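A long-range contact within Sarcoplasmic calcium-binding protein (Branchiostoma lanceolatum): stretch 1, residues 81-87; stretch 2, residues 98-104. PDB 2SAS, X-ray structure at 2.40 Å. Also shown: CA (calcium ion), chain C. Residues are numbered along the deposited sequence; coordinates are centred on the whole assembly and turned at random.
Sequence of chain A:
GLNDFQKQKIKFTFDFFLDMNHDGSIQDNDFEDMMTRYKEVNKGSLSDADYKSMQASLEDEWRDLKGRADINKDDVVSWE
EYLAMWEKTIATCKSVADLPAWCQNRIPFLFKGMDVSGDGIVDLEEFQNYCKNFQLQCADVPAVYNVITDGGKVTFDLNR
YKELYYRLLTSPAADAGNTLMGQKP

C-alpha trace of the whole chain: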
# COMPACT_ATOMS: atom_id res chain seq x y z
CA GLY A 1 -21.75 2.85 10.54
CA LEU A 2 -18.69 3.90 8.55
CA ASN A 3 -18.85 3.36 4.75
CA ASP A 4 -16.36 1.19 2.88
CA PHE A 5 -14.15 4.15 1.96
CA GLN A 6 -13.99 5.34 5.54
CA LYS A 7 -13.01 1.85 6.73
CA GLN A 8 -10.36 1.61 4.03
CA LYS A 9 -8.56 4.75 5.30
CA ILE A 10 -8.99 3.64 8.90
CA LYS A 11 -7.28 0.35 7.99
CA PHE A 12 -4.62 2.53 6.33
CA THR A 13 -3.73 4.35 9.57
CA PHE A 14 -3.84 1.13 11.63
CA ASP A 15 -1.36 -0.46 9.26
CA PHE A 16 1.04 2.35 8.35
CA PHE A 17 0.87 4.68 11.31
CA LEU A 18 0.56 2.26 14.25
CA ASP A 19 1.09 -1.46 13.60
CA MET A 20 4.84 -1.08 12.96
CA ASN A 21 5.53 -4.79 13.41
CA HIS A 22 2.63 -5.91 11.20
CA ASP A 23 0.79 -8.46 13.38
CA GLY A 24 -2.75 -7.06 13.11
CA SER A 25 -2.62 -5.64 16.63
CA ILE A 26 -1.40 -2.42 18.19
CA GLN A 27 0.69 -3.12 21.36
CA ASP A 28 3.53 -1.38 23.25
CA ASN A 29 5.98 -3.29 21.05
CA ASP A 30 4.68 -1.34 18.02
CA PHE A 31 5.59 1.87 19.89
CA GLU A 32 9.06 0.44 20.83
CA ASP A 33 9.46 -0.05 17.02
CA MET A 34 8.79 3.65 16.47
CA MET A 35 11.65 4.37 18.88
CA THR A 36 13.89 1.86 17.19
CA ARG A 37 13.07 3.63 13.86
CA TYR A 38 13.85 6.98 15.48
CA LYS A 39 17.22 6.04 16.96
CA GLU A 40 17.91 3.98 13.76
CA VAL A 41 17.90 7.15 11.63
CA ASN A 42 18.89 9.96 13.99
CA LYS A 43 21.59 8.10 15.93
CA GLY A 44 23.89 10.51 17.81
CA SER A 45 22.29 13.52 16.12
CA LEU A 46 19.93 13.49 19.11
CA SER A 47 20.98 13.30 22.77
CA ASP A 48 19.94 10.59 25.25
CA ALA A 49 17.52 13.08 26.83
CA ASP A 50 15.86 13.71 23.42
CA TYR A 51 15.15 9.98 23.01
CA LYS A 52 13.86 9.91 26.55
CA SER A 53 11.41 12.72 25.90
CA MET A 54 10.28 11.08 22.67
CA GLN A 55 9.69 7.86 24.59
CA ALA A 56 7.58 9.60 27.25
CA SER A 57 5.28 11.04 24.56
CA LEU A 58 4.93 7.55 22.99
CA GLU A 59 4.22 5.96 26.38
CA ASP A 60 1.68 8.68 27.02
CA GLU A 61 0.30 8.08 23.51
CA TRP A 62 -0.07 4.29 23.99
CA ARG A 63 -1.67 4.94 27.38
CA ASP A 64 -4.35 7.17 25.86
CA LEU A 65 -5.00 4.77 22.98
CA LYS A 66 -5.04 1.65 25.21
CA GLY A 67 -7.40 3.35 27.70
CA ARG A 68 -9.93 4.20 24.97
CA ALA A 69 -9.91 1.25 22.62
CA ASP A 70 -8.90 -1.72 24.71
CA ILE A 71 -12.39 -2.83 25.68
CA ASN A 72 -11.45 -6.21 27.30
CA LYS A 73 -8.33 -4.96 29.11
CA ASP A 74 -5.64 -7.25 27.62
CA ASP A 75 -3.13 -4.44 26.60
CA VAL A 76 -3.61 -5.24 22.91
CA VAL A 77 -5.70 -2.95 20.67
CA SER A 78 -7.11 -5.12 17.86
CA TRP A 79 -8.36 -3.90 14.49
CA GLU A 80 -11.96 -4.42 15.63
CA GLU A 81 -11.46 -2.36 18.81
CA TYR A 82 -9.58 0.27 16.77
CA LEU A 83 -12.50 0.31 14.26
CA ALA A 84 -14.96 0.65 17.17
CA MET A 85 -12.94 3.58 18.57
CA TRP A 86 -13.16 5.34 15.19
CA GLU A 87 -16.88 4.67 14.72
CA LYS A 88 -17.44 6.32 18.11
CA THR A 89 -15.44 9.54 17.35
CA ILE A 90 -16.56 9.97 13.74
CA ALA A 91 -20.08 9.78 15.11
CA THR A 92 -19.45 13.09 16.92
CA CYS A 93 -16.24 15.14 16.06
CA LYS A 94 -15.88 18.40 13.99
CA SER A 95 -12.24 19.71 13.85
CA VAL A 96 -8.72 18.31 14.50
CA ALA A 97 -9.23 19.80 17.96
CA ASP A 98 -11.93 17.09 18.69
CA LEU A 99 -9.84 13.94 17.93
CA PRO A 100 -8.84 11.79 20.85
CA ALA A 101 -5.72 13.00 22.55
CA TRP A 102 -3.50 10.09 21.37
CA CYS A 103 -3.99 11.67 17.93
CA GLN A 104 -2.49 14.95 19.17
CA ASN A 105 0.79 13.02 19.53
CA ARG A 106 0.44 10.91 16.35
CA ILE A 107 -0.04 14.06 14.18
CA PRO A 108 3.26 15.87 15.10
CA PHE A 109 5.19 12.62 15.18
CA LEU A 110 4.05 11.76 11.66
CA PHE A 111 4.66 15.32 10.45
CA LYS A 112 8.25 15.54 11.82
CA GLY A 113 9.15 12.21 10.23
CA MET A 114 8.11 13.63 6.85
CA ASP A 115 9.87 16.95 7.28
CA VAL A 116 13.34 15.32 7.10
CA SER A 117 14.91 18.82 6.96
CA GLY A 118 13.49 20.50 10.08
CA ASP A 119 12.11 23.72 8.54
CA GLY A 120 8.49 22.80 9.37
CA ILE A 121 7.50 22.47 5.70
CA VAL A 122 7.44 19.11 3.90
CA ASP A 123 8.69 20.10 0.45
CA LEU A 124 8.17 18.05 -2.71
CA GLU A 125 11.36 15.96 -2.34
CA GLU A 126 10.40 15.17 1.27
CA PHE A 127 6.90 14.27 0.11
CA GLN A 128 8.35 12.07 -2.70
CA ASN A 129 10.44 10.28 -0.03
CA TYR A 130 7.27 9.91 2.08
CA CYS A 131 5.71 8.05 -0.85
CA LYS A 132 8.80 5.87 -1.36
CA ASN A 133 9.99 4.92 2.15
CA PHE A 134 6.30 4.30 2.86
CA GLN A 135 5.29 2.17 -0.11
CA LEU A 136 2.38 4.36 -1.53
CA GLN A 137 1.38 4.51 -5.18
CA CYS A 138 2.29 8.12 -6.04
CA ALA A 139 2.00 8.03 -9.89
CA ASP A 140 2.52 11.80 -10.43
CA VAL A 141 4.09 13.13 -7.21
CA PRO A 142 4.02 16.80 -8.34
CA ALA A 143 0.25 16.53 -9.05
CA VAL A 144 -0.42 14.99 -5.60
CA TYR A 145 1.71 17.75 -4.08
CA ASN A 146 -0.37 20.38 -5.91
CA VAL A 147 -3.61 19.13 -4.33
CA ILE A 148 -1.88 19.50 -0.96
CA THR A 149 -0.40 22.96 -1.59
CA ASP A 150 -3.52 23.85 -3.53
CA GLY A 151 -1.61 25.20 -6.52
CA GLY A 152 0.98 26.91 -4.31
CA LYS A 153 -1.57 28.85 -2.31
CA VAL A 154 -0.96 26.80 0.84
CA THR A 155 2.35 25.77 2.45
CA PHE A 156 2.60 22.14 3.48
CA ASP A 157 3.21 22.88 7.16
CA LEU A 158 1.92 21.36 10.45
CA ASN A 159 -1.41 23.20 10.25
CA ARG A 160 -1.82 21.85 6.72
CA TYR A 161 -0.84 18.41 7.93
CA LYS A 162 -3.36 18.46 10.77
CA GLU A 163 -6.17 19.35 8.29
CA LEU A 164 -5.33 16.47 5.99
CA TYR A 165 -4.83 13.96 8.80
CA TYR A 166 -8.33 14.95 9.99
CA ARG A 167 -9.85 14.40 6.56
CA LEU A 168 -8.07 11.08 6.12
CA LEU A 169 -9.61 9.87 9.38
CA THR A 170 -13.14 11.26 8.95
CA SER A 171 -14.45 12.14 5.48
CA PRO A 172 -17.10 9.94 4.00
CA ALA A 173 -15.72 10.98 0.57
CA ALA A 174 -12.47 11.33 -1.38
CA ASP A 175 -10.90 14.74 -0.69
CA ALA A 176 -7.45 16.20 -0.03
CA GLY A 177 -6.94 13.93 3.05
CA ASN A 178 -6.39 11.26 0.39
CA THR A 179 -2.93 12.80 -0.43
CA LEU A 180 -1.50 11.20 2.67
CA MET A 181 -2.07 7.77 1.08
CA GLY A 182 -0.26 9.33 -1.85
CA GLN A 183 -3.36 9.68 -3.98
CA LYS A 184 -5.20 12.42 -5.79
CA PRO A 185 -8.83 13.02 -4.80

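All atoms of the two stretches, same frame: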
# COMPACT_ATOMS: atom_id res chain seq x y z
N GLU A 81 -11.31 -3.40 17.78
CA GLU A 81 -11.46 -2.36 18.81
C GLU A 81 -11.05 -0.98 18.27
O GLU A 81 -11.69 0.03 18.63
CB GLU A 81 -10.74 -2.61 20.11
CG GLU A 81 -10.76 -4.10 20.55
CD GLU A 81 -9.88 -4.37 21.73
OE1 GLU A 81 -8.69 -4.63 21.63
OE2 GLU A 81 -10.50 -4.23 22.79
N TYR A 82 -10.05 -0.95 17.42
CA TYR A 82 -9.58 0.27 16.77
C TYR A 82 -10.68 0.79 15.83
O TYR A 82 -10.85 2.04 15.75
CB TYR A 82 -8.23 0.07 16.04
CG TYR A 82 -7.57 1.27 15.42
CD1 TYR A 82 -6.87 2.24 16.16
CD2 TYR A 82 -7.72 1.51 14.06
CE1 TYR A 82 -6.33 3.39 15.54
CE2 TYR A 82 -7.17 2.59 13.43
CZ TYR A 82 -6.45 3.55 14.17
OH TYR A 82 -5.90 4.63 13.50
N LEU A 83 -11.38 -0.12 15.18
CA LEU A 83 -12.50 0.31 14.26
C LEU A 83 -13.57 0.96 15.14
O LEU A 83 -13.99 2.11 14.96
CB LEU A 83 -12.96 -0.90 13.49
CG LEU A 83 -13.31 -0.82 12.03
CD1 LEU A 83 -14.23 -1.97 11.62
CD2 LEU A 83 -14.00 0.50 11.62
N ALA A 84 -13.99 0.21 16.16
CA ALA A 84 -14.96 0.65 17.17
C ALA A 84 -14.63 2.01 17.70
O ALA A 84 -15.53 2.85 17.82
CB ALA A 84 -15.03 -0.36 18.31
N MET A 85 -13.38 2.27 18.06
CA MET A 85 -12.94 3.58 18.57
C MET A 85 -13.24 4.65 17.51
O MET A 85 -13.78 5.72 17.82
CB MET A 85 -11.47 3.61 18.94
CG MET A 85 -11.02 5.02 19.27
SD MET A 85 -9.29 4.93 19.90
CE MET A 85 -8.55 4.36 18.36
N TRP A 86 -12.92 4.35 16.28
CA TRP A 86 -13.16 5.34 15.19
C TRP A 86 -14.62 5.57 14.90
O TRP A 86 -15.01 6.74 14.67
CB TRP A 86 -12.30 4.98 13.99
CG TRP A 86 -10.98 5.66 14.25
CD1 TRP A 86 -9.80 5.06 14.52
CD2 TRP A 86 -10.75 7.07 14.28
NE1 TRP A 86 -8.84 6.00 14.70
CE2 TRP A 86 -9.36 7.24 14.59
CE3 TRP A 86 -11.54 8.20 14.11
CZ2 TRP A 86 -8.77 8.49 14.69
CZ3 TRP A 86 -10.95 9.45 14.24
CH2 TRP A 86 -9.59 9.59 14.51
N GLU A 87 -15.42 4.52 14.95
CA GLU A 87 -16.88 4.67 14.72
C GLU A 87 -17.47 5.59 15.77
O GLU A 87 -18.36 6.38 15.45
CB GLU A 87 -17.67 3.39 14.69
CG GLU A 87 -17.24 2.28 13.72
CD GLU A 87 -18.46 1.71 13.02
OE1 GLU A 87 -19.54 1.96 13.55
OE2 GLU A 87 -18.25 1.08 11.97
N ASP A 98 -10.99 18.03 18.05
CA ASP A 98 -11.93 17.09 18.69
C ASP A 98 -11.44 15.63 18.80
O ASP A 98 -12.09 14.81 19.48
CB ASP A 98 -13.28 16.97 17.92
CG ASP A 98 -14.41 17.77 18.48
OD1 ASP A 98 -14.49 17.93 19.71
OD2 ASP A 98 -15.24 18.27 17.69
N LEU A 99 -10.45 15.27 18.03
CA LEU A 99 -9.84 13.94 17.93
C LEU A 99 -9.37 13.54 19.32
O LEU A 99 -9.02 14.45 20.12
CB LEU A 99 -8.69 14.04 16.92
CG LEU A 99 -8.91 13.25 15.63
CD1 LEU A 99 -10.39 13.27 15.24
CD2 LEU A 99 -8.05 13.88 14.52
N PRO A 100 -9.30 12.25 19.54
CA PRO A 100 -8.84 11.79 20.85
C PRO A 100 -7.40 12.24 20.97
O PRO A 100 -6.64 12.27 19.99
CB PRO A 100 -9.11 10.31 20.86
CG PRO A 100 -9.27 9.90 19.42
CD PRO A 100 -9.63 11.14 18.65
N ALA A 101 -7.03 12.55 22.20
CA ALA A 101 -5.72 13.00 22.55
C ALA A 101 -4.57 12.19 22.01
O ALA A 101 -3.55 12.89 21.76
CB ALA A 101 -5.58 13.10 24.08
N TRP A 102 -4.65 10.88 21.86
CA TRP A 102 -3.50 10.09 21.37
C TRP A 102 -3.11 10.62 19.98
O TRP A 102 -1.94 10.51 19.60
CB TRP A 102 -3.77 8.58 21.36
CG TRP A 102 -4.77 8.12 20.36
CD1 TRP A 102 -6.11 8.02 20.54
CD2 TRP A 102 -4.54 7.74 18.99
NE1 TRP A 102 -6.74 7.61 19.40
CE2 TRP A 102 -5.80 7.42 18.43
CE3 TRP A 102 -3.40 7.62 18.20
CZ2 TRP A 102 -5.94 6.99 17.13
CZ3 TRP A 102 -3.54 7.22 16.89
CH2 TRP A 102 -4.79 6.90 16.36
N CYS A 103 -4.13 11.12 19.29
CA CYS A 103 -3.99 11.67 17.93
C CYS A 103 -3.10 12.92 17.89
O CYS A 103 -2.36 13.13 16.94
CB CYS A 103 -5.36 12.03 17.36
SG CYS A 103 -6.04 10.70 16.38
N GLN A 104 -3.25 13.71 18.93
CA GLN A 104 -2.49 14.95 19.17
C GLN A 104 -1.01 14.62 19.28
O GLN A 104 -0.17 15.52 19.18
CB GLN A 104 -2.99 15.68 20.42
CG GLN A 104 -4.50 15.81 20.56
CD GLN A 104 -5.14 16.49 19.36
OE1 GLN A 104 -4.53 17.35 18.72
NE2 GLN A 104 -6.38 16.11 19.05
CA CA C . -7.88 -5.64 23.56
O HOH W 1 -7.92 -7.48 22.20

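Two segments can pack firmly against each other without a single hydrogen bond between them, provided that long side chains bridge the space between their backbones. The contact between residues 81-87 and 98-104 of the amphioxus sarcoplasmic calcium-binding protein is a compact example. Stretch 1 is wholly helical, part of a longer helix, whereas stretch 2 begins as turn and loop and is helical by Cys103. The backbones stay well apart: the nearest pair of alpha carbons, Met85 CA and Pro100 CA, lies 9.5 Å apart. The gap is filled by the side chains of Tyr82, Met85 and Trp86 on one side and of Leu99, Pro100, Trp102 and Cys103 on the other, and all seven residues are buried in the assembled structure.

Along stretch 2, Asp98 is exposed and takes no part. Leu99 opens the contact. Its CA-to-CB bond points sideways, but the end of the side chain comes nearer, bringing Leu99 CD1 to 3.8 Å from Trp86 CH2, at the edge of the indole and near its plane. Pro100 points toward the helix and adds a looser contact, Pro100 CD lying 4.4 Å from Trp86 CH2. The same indole carbon thus meets two consecutive residues of the loop.

Ala101 is exposed and out of reach, so the chain passes from one contacting residue to the next across a gap. Trp102, with chi1 in the p well, points toward stretch 1 and touches all three of the helix residues involved. Met85, extended through t rotamers at chi1 and chi2, places its SD 3.7 Å from Trp102 NE1. Met85 SD sits 4.7 Å from the centroid of the Trp102 five-membered ring and 59° off the ring normal, an oblique approach. Its methyl group continues along the indole, with Met85 CE 3.9 Å from Trp102 CZ2. The far end of the ring system meets Tyr82, whose OH is 3.8 Å from Trp102 CH2; this is an edge contact for both rings, and the hydroxyl finds its hydrogen bond elsewhere in the structure. Between these neighbours lies Trp86, with its NE1 3.9 Å from Trp102 CZ2. The two indoles therefore meet through van der Waals contact, and these two tryptophans contribute the largest covered areas in the interface.

Cys103 points toward stretch 1 and closes the series. Its SG lies 3.9 Å from Trp86 CZ2 and 5.1 Å from the centroid of the six-membered ring, at the ring edge, 78° off the normal. Gln104 does not reach the helix; its NE2 instead donates a hydrogen bond to Leu99 O at 3.3 Å, tying the end of stretch 2 back to its loop. Cys103 N likewise bonds to Pro100 O at 2.8 Å.

The helix also serves a second role: Glu81, outside the contact, binds calcium through OE1, 2.3 Å from the CA ion, one turn before Met85 enters the apolar cluster.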